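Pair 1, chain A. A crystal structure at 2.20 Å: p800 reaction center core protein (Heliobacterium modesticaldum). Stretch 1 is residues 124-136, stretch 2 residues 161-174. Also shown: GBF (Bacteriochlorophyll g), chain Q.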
# COMPACT_ATOMS: atom_id res chain seq x y z
N PHE A 124 44.23 -9.07 9.28
CA PHE A 124 43.66 -9.78 8.14
C PHE A 124 44.68 -10.73 7.52
O PHE A 124 44.32 -11.82 7.08
CB PHE A 124 43.15 -8.80 7.08
CG PHE A 124 41.78 -8.26 7.35
CD1 PHE A 124 41.48 -7.63 8.55
CD2 PHE A 124 40.79 -8.35 6.39
CE1 PHE A 124 40.22 -7.10 8.79
CE2 PHE A 124 39.52 -7.81 6.63
CZ PHE A 124 39.24 -7.20 7.84
N ALA A 125 45.94 -10.32 7.45
CA ALA A 125 46.96 -11.22 6.94
C ALA A 125 47.04 -12.48 7.79
O ALA A 125 47.12 -13.59 7.25
CB ALA A 125 48.32 -10.52 6.91
N LEU A 126 46.98 -12.33 9.11
CA LEU A 126 47.01 -13.50 9.98
C LEU A 126 45.83 -14.41 9.69
O LEU A 126 46.02 -15.61 9.43
CB LEU A 126 47.01 -13.06 11.44
CG LEU A 126 46.95 -14.19 12.47
CD1 LEU A 126 48.26 -14.95 12.48
CD2 LEU A 126 46.61 -13.62 13.83
N ILE A 127 44.62 -13.86 9.69
CA ILE A 127 43.43 -14.68 9.45
C ILE A 127 43.53 -15.41 8.12
O ILE A 127 43.23 -16.60 8.02
CB ILE A 127 42.14 -13.84 9.54
CG1 ILE A 127 41.66 -13.71 10.97
CG2 ILE A 127 41.01 -14.52 8.82
CD1 ILE A 127 42.62 -13.09 11.91
N ALA A 128 43.91 -14.69 7.06
CA ALA A 128 43.94 -15.35 5.75
C ALA A 128 44.94 -16.50 5.74
O ALA A 128 44.64 -17.57 5.19
CB ALA A 128 44.28 -14.34 4.66
N THR A 129 46.12 -16.30 6.33
CA THR A 129 47.16 -17.33 6.33
C THR A 129 46.74 -18.53 7.16
O THR A 129 46.84 -19.68 6.71
CB THR A 129 48.47 -16.74 6.86
OG1 THR A 129 48.86 -15.63 6.05
CG2 THR A 129 49.60 -17.78 6.86
N LEU A 130 46.24 -18.29 8.38
CA LEU A 130 45.85 -19.39 9.24
C LEU A 130 44.71 -20.20 8.63
O LEU A 130 44.65 -21.42 8.79
CB LEU A 130 45.46 -18.87 10.63
CG LEU A 130 46.54 -18.24 11.51
CD1 LEU A 130 45.95 -17.94 12.87
CD2 LEU A 130 47.76 -19.19 11.62
N TRP A 131 43.79 -19.54 7.93
CA TRP A 131 42.69 -20.31 7.35
C TRP A 131 43.17 -21.15 6.18
O TRP A 131 42.74 -22.30 6.02
CB TRP A 131 41.55 -19.41 6.91
CG TRP A 131 40.42 -20.26 6.37
CD1 TRP A 131 39.96 -20.33 5.09
CD2 TRP A 131 39.65 -21.22 7.12
NE1 TRP A 131 38.94 -21.26 5.00
CE2 TRP A 131 38.74 -21.81 6.23
CE3 TRP A 131 39.65 -21.63 8.45
CZ2 TRP A 131 37.83 -22.80 6.65
CZ3 TRP A 131 38.74 -22.59 8.86
CH2 TRP A 131 37.86 -23.17 7.96
N GLY A 132 44.03 -20.59 5.32
CA GLY A 132 44.70 -21.40 4.32
C GLY A 132 45.40 -22.62 4.92
O GLY A 132 45.37 -23.71 4.34
N LEU A 133 46.06 -22.44 6.07
CA LEU A 133 46.78 -23.53 6.72
C LEU A 133 45.82 -24.54 7.33
O LEU A 133 46.09 -25.75 7.35
CB LEU A 133 47.72 -22.99 7.81
CG LEU A 133 48.88 -22.10 7.40
CD1 LEU A 133 49.63 -21.61 8.63
CD2 LEU A 133 49.83 -22.82 6.48
N HIS A 134 44.68 -24.06 7.86
CA HIS A 134 43.68 -24.99 8.36
C HIS A 134 43.13 -25.86 7.24
O HIS A 134 43.01 -27.09 7.37
CB HIS A 134 42.52 -24.27 9.04
CG HIS A 134 41.38 -25.19 9.32
ND1 HIS A 134 41.27 -25.88 10.50
CD2 HIS A 134 40.38 -25.62 8.52
CE1 HIS A 134 40.20 -26.65 10.45
NE2 HIS A 134 39.65 -26.53 9.26
N MET A 135 42.73 -25.22 6.14
CA MET A 135 42.29 -25.95 4.96
C MET A 135 43.34 -26.97 4.55
O MET A 135 43.03 -28.14 4.31
CB MET A 135 42.05 -24.97 3.80
CG MET A 135 40.84 -24.01 3.95
SD MET A 135 40.71 -22.84 2.55
CE MET A 135 40.39 -24.02 1.24
N ALA A 136 44.60 -26.53 4.51
CA ALA A 136 45.68 -27.32 3.94
C ALA A 136 45.89 -28.61 4.71
O ALA A 136 45.98 -29.69 4.12
CB ALA A 136 46.98 -26.51 3.93
N THR A 161 41.50 -26.19 -7.58
CA THR A 161 41.48 -27.35 -6.73
C THR A 161 41.36 -26.88 -5.29
O THR A 161 41.50 -25.67 -5.03
CB THR A 161 42.77 -28.18 -6.89
OG1 THR A 161 43.86 -27.43 -6.37
CG2 THR A 161 43.04 -28.46 -8.35
N PRO A 162 41.08 -27.77 -4.35
CA PRO A 162 41.17 -27.35 -2.94
C PRO A 162 42.53 -26.79 -2.58
O PRO A 162 42.61 -25.81 -1.83
CB PRO A 162 40.84 -28.64 -2.17
CG PRO A 162 39.97 -29.39 -3.08
CD PRO A 162 40.52 -29.12 -4.47
N ALA A 163 43.60 -27.37 -3.12
CA ALA A 163 44.95 -26.92 -2.79
C ALA A 163 45.24 -25.50 -3.28
O ALA A 163 45.93 -24.75 -2.59
CB ALA A 163 45.97 -27.88 -3.38
N THR A 164 44.76 -25.13 -4.48
CA THR A 164 45.02 -23.77 -4.96
C THR A 164 44.13 -22.76 -4.26
O THR A 164 44.51 -21.59 -4.13
CB THR A 164 44.80 -23.63 -6.48
OG1 THR A 164 43.44 -23.94 -6.82
CG2 THR A 164 45.74 -24.54 -7.23
N MET A 165 42.96 -23.19 -3.80
CA MET A 165 42.11 -22.29 -3.03
C MET A 165 42.73 -22.02 -1.67
O MET A 165 42.62 -20.91 -1.14
CB MET A 165 40.71 -22.88 -2.89
CG MET A 165 39.77 -22.02 -2.15
SD MET A 165 39.51 -20.43 -2.97
CE MET A 165 38.38 -20.95 -4.28
N ALA A 166 43.38 -23.03 -1.08
CA ALA A 166 44.22 -22.79 0.08
C ALA A 166 45.36 -21.85 -0.25
O ALA A 166 45.65 -20.91 0.50
CB ALA A 166 44.76 -24.12 0.62
N GLY A 167 46.05 -22.08 -1.37
CA GLY A 167 47.10 -21.16 -1.78
C GLY A 167 46.60 -19.74 -1.94
O GLY A 167 47.31 -18.78 -1.60
N ASN A 168 45.37 -19.58 -2.45
CA ASN A 168 44.79 -18.25 -2.60
C ASN A 168 44.73 -17.52 -1.26
O ASN A 168 45.01 -16.32 -1.19
CB ASN A 168 43.40 -18.34 -3.22
CG ASN A 168 42.65 -17.03 -3.16
OD1 ASN A 168 42.94 -16.11 -3.92
ND2 ASN A 168 41.68 -16.93 -2.25
N HIS A 169 44.39 -18.24 -0.19
CA HIS A 169 44.31 -17.59 1.12
C HIS A 169 45.68 -17.20 1.63
O HIS A 169 45.89 -16.07 2.08
CB HIS A 169 43.61 -18.51 2.11
CG HIS A 169 42.15 -18.65 1.83
ND1 HIS A 169 41.66 -19.42 0.80
CD2 HIS A 169 41.07 -18.06 2.40
CE1 HIS A 169 40.35 -19.34 0.77
NE2 HIS A 169 39.97 -18.52 1.73
N VAL A 170 46.63 -18.13 1.56
CA VAL A 170 48.00 -17.85 1.99
C VAL A 170 48.57 -16.68 1.20
O VAL A 170 49.29 -15.84 1.75
CB VAL A 170 48.86 -19.12 1.84
CG1 VAL A 170 50.29 -18.87 2.30
CG2 VAL A 170 48.26 -20.26 2.62
N ALA A 171 48.24 -16.60 -0.10
CA ALA A 171 48.77 -15.50 -0.90
C ALA A 171 48.19 -14.19 -0.42
O ALA A 171 48.91 -13.20 -0.28
CB ALA A 171 48.47 -15.74 -2.38
N PHE A 172 46.90 -14.17 -0.11
CA PHE A 172 46.31 -12.96 0.46
C PHE A 172 46.97 -12.61 1.78
O PHE A 172 47.15 -11.43 2.09
CB PHE A 172 44.79 -13.13 0.64
CG PHE A 172 43.98 -12.57 -0.51
CD1 PHE A 172 43.71 -11.20 -0.58
CD2 PHE A 172 43.51 -13.40 -1.51
CE1 PHE A 172 42.98 -10.69 -1.63
CE2 PHE A 172 42.78 -12.90 -2.55
CZ PHE A 172 42.51 -11.53 -2.62
N GLY A 173 47.38 -13.61 2.55
CA GLY A 173 48.13 -13.32 3.76
C GLY A 173 49.42 -12.59 3.45
O GLY A 173 49.72 -11.55 4.04
N ALA A 174 50.20 -13.13 2.52
CA ALA A 174 51.45 -12.49 2.11
C ALA A 174 51.21 -11.07 1.59
O ALA A 174 51.93 -10.14 1.95
CB ALA A 174 52.14 -13.34 1.04
MG GBF Q . 37.87 -17.26 1.98
CHA GBF Q . 35.91 -19.58 3.69
CHB GBF Q . 36.80 -18.51 -0.87
CHC GBF Q . 39.29 -14.45 0.57
CHD GBF Q . 38.92 -16.08 5.19
NA GBF Q . 36.59 -18.70 1.52
C1A GBF Q . 35.87 -19.58 2.20
C2A GBF Q . 34.77 -20.24 1.45
C3A GBF Q . 35.53 -20.34 0.12
C4A GBF Q . 36.37 -19.11 0.26
CMA GBF Q . 36.42 -21.56 -0.04
CAA GBF Q . 33.55 -19.32 1.43
CBA GBF Q . 32.59 -19.55 0.30
CGA GBF Q . 32.95 -18.72 -0.91
O1A GBF Q . 32.88 -19.22 -2.03
O2A GBF Q . 33.69 -17.47 -0.76
NB GBF Q . 37.93 -16.54 0.08
C1B GBF Q . 37.58 -17.25 -1.00
C2B GBF Q . 38.04 -16.58 -2.14
C3B GBF Q . 38.72 -15.44 -1.69
C4B GBF Q . 38.65 -15.48 -0.30
CMB GBF Q . 37.81 -17.04 -3.55
CAB GBF Q . 39.39 -14.38 -2.48
CBB GBF Q . 39.59 -14.32 -3.78
NC GBF Q . 38.89 -15.66 2.73
C1C GBF Q . 39.37 -14.61 2.05
C2C GBF Q . 40.10 -13.46 2.65
C3C GBF Q . 39.88 -14.08 3.96
C4C GBF Q . 39.23 -15.30 3.98
CMC GBF Q . 41.57 -13.50 2.20
CAC GBF Q . 40.36 -13.46 5.21
CBC GBF Q . 41.06 -12.13 5.24
ND GBF Q . 37.61 -17.62 3.94
C1D GBF Q . 38.02 -17.22 5.13
C2D GBF Q . 37.50 -17.91 6.49
C3D GBF Q . 36.71 -18.78 5.72
C4D GBF Q . 36.75 -18.65 4.32
CMD GBF Q . 37.77 -17.70 7.96
CAD GBF Q . 35.80 -19.92 5.99
OBD GBF Q . 35.34 -20.51 7.03
CBD GBF Q . 35.20 -20.37 4.71
CGD GBF Q . 35.33 -21.86 4.50
O1D GBF Q . 36.25 -22.39 3.90
O2D GBF Q . 34.32 -22.71 5.00
CED GBF Q . 34.51 -24.13 4.79
C1 GBF Q . 33.86 -16.62 -1.91
C2 GBF Q . 34.70 -15.43 -1.52
C3 GBF Q . 34.39 -14.17 -1.83
C4 GBF Q . 33.17 -13.87 -2.64
C5 GBF Q . 35.28 -13.04 -1.36
C6 GBF Q . 34.54 -12.27 -0.28
C7 GBF Q . 35.39 -11.14 0.25
C8 GBF Q . 35.43 -9.92 -0.32
C9 GBF Q . 34.61 -9.59 -1.53
C10 GBF Q . 36.29 -8.79 0.23
C11 GBF Q . 37.00 -9.12 1.54
C12 GBF Q . 37.70 -7.88 2.05
C13 GBF Q . 38.86 -7.91 2.71
C14 GBF Q . 39.58 -9.20 3.00
C15 GBF Q . 39.48 -6.63 3.18

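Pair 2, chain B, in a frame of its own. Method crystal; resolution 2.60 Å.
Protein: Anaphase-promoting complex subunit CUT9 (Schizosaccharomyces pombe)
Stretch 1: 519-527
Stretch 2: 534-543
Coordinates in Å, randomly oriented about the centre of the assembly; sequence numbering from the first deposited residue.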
# COMPACT_ATOMS: atom_id res chain seq x y z
N TRP B 519 -20.55 -21.10 -47.00
CA TRP B 519 -20.71 -21.31 -48.43
C TRP B 519 -20.82 -22.80 -48.74
O TRP B 519 -21.74 -23.24 -49.42
CB TRP B 519 -19.53 -20.73 -49.19
CG TRP B 519 -19.67 -19.28 -49.48
CD1 TRP B 519 -18.96 -18.26 -48.92
CD2 TRP B 519 -20.60 -18.67 -50.39
NE1 TRP B 519 -19.37 -17.05 -49.44
CE2 TRP B 519 -20.37 -17.28 -50.35
CE3 TRP B 519 -21.59 -19.17 -51.25
CZ2 TRP B 519 -21.11 -16.38 -51.13
CZ3 TRP B 519 -22.31 -18.27 -52.04
CH2 TRP B 519 -22.07 -16.89 -51.96
N ALA B 520 -19.87 -23.57 -48.22
CA ALA B 520 -19.92 -25.01 -48.41
C ALA B 520 -21.19 -25.54 -47.77
O ALA B 520 -21.84 -26.40 -48.35
CB ALA B 520 -18.69 -25.68 -47.85
N ASN B 521 -21.56 -25.02 -46.60
CA ASN B 521 -22.84 -25.42 -46.00
C ASN B 521 -24.01 -25.23 -46.97
O ASN B 521 -24.82 -26.13 -47.17
CB ASN B 521 -23.12 -24.66 -44.69
CG ASN B 521 -22.25 -25.12 -43.54
OD1 ASN B 521 -21.54 -26.12 -43.64
ND2 ASN B 521 -22.30 -24.39 -42.43
N LEU B 522 -24.11 -24.05 -47.55
CA LEU B 522 -25.17 -23.77 -48.50
C LEU B 522 -25.09 -24.76 -49.66
O LEU B 522 -26.10 -25.24 -50.15
CB LEU B 522 -25.00 -22.35 -49.02
CG LEU B 522 -26.01 -21.83 -50.02
CD1 LEU B 522 -27.35 -21.61 -49.36
CD2 LEU B 522 -25.46 -20.53 -50.62
N GLY B 523 -23.86 -25.07 -50.09
CA GLY B 523 -23.65 -26.08 -51.10
C GLY B 523 -24.15 -27.47 -50.73
O GLY B 523 -24.61 -28.21 -51.59
N HIS B 524 -24.04 -27.83 -49.45
CA HIS B 524 -24.50 -29.13 -48.95
C HIS B 524 -26.03 -29.19 -48.87
O HIS B 524 -26.62 -30.24 -49.10
CB HIS B 524 -23.90 -29.45 -47.58
CG HIS B 524 -22.54 -30.08 -47.65
ND1 HIS B 524 -21.40 -29.44 -47.22
CD2 HIS B 524 -22.14 -31.28 -48.11
CE1 HIS B 524 -20.36 -30.22 -47.40
NE2 HIS B 524 -20.78 -31.35 -47.94
N ALA B 525 -26.65 -28.08 -48.52
CA ALA B 525 -28.10 -28.00 -48.55
C ALA B 525 -28.60 -28.21 -49.98
O ALA B 525 -29.60 -28.87 -50.20
CB ALA B 525 -28.58 -26.66 -48.01
N TYR B 526 -27.88 -27.66 -50.94
CA TYR B 526 -28.27 -27.72 -52.35
C TYR B 526 -28.16 -29.12 -52.94
O TYR B 526 -29.01 -29.52 -53.73
CB TYR B 526 -27.44 -26.76 -53.19
CG TYR B 526 -27.84 -25.29 -53.15
CD1 TYR B 526 -26.88 -24.29 -53.30
CD2 TYR B 526 -29.18 -24.91 -53.00
CE1 TYR B 526 -27.22 -22.96 -53.29
CE2 TYR B 526 -29.53 -23.55 -53.00
CZ TYR B 526 -28.54 -22.58 -53.14
OH TYR B 526 -28.84 -21.23 -53.13
N ARG B 527 -27.11 -29.87 -52.61
CA ARG B 527 -27.02 -31.22 -53.16
C ARG B 527 -28.11 -32.10 -52.57
O ARG B 527 -28.57 -33.04 -53.21
CB ARG B 527 -25.65 -31.86 -52.94
CG ARG B 527 -25.11 -31.68 -51.56
CD ARG B 527 -23.82 -32.46 -51.40
NE ARG B 527 -24.08 -33.84 -51.02
CZ ARG B 527 -24.26 -34.24 -49.77
NH1 ARG B 527 -24.21 -33.36 -48.77
NH2 ARG B 527 -24.50 -35.52 -49.52
N ALA B 534 -26.32 -25.17 -58.44
CA ALA B 534 -26.25 -24.22 -57.33
C ALA B 534 -25.29 -24.75 -56.27
O ALA B 534 -24.65 -23.96 -55.57
CB ALA B 534 -27.64 -23.97 -56.73
N ALA B 535 -25.21 -26.07 -56.15
CA ALA B 535 -24.30 -26.69 -55.20
C ALA B 535 -22.85 -26.50 -55.64
O ALA B 535 -22.00 -26.15 -54.82
CB ALA B 535 -24.60 -28.15 -55.06
N ILE B 536 -22.56 -26.73 -56.92
CA ILE B 536 -21.22 -26.58 -57.41
C ILE B 536 -20.79 -25.15 -57.14
O ILE B 536 -19.73 -24.90 -56.56
CB ILE B 536 -21.11 -26.87 -58.91
CG1 ILE B 536 -21.14 -28.38 -59.18
CG2 ILE B 536 -19.83 -26.29 -59.47
CD1 ILE B 536 -20.08 -29.14 -58.41
N ASP B 537 -21.62 -24.20 -57.55
CA ASP B 537 -21.25 -22.81 -57.42
C ASP B 537 -20.93 -22.44 -55.97
O ASP B 537 -19.94 -21.72 -55.71
CB ASP B 537 -22.34 -21.90 -57.97
CG ASP B 537 -21.98 -20.43 -57.83
OD1 ASP B 537 -21.09 -19.97 -58.59
OD2 ASP B 537 -22.56 -19.75 -56.95
N ALA B 538 -21.75 -22.91 -55.02
CA ALA B 538 -21.55 -22.61 -53.60
C ALA B 538 -20.36 -23.34 -53.00
O ALA B 538 -19.59 -22.76 -52.24
CB ALA B 538 -22.80 -22.92 -52.81
N LEU B 539 -20.21 -24.62 -53.34
CA LEU B 539 -19.09 -25.42 -52.84
C LEU B 539 -17.80 -24.77 -53.28
O LEU B 539 -16.81 -24.81 -52.55
CB LEU B 539 -19.10 -26.84 -53.41
CG LEU B 539 -19.83 -27.95 -52.65
CD1 LEU B 539 -19.61 -27.80 -51.15
CD2 LEU B 539 -21.27 -27.89 -52.97
N ASN B 540 -17.83 -24.21 -54.48
CA ASN B 540 -16.67 -23.60 -55.10
C ASN B 540 -16.25 -22.37 -54.34
O ASN B 540 -15.06 -22.12 -54.15
CB ASN B 540 -16.98 -23.20 -56.55
CG ASN B 540 -16.89 -24.36 -57.50
OD1 ASN B 540 -16.58 -25.48 -57.10
ND2 ASN B 540 -17.15 -24.11 -58.79
N GLN B 541 -17.25 -21.58 -53.96
CA GLN B 541 -17.01 -20.33 -53.29
C GLN B 541 -16.51 -20.68 -51.88
O GLN B 541 -15.73 -19.94 -51.28
CB GLN B 541 -18.29 -19.49 -53.28
CG GLN B 541 -18.18 -18.17 -52.53
CD GLN B 541 -17.54 -17.09 -53.37
OE1 GLN B 541 -17.71 -17.09 -54.60
NE2 GLN B 541 -16.81 -16.16 -52.73
N GLY B 542 -16.94 -21.83 -51.37
CA GLY B 542 -16.40 -22.34 -50.13
C GLY B 542 -14.91 -22.60 -50.30
O GLY B 542 -14.08 -22.01 -49.61
N LEU B 543 -14.58 -23.48 -51.23
CA LEU B 543 -13.21 -23.84 -51.56
C LEU B 543 -12.31 -22.63 -51.72
O LEU B 543 -11.14 -22.66 -51.36
CB LEU B 543 -13.20 -24.67 -52.85
CG LEU B 543 -11.91 -25.35 -53.28
CD1 LEU B 543 -11.27 -26.12 -52.15
CD2 LEU B 543 -12.23 -26.26 -54.43

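At one matched position, pair 1 carries a metal-binding histidine and pair 2 a bare methyl group. His A169 and Ala B538 have CA atoms 0.2 Å apart after superposition, and both direct CA-to-CB toward the opposing helix, each as a knob in a hole built from equivalent positions: Ala A128, Trp A131, Gly A132 and Met A135 in pair 1; Trp B519, Leu B522, Gly B523 and Tyr B526 in pair 2. What fills the hole differs greatly, yet the backbones superpose to an RMSD of 0.4 Å over 14 central residues.

The shared frame is a pair of close, nearly antiparallel helices. Their axes approach to 7.1 Å at 157° in pair 1 and to 7.0 Å at 160° in pair 2. Glycine at two matched positions goes with this proximity; in pair 1 a CB at either would clash. Gly A132 matches Gly B523, and a CB on either would point toward the partner helix. On Gly A132 it would collide with a branched side chain, coming 2.7 Å from Val A170 CG2; on Gly B523 it would lie 3.6 Å from Ala B538 CB. Gly A173 and Gly B542 form a second common pair, but they are not equally constrained: a CB on Gly A173 would lie 1.9 Å from Thr A129 OG1, whereas one on Gly B542 would be tight, at 3.1 Å from Ala B520 N. The hydroxyl makes the difference, since Thr A129 occupies the place of Ala B520. Thr A129 OG1 donates a hydrogen bond to Ala A125 O (2.9 Å) within its own helix and packs 3.3 Å from Gly A173 CA.

Around the knob, bulk is redistributed. In pair 1 the imidazole of His A169 receives Met A135 SD over one face, 4.2 Å from the ring centroid. The edge of Trp A131 also meets a face of His A169, with the centroid of the Trp A131 five-membered ring 5.2 Å from that of the His A169 ring and the two planes at 68°. His A169 ND1 donates a hydrogen bond to Met A165 O (2.6 Å), while His A169 NE2 binds GBF MG at 2.5 Å. Packing and pigment ligation thus share one side chain, as suits a reaction center protein.

In pair 2 the knob is small and the bulk at the Ala A128 position is large: Trp B519 takes that place. It packs against Ala B538, with Trp B519 CE3 4.2 Å from Ala B538 CB, and takes Gln B541 CG over its five-membered ring, 3.2 Å from the centroid. Tyr B526 replaces Met A135 and receives Ala B534 CB over its face, 3.6 Å from the ring centroid; Ala B538 CB lies near its edge. Leu B522, in place of Trp A131, adds CD2 at 4.2 Å from Ala B538 CB.

Neither interface contains a hydrogen bond between the stretches, and the buried areas, 519 and 532 Å², are nearly equal. The general principle is that matched glycines accompany the close approach, while the bulk beside them is redistributed among matched positions on both helices.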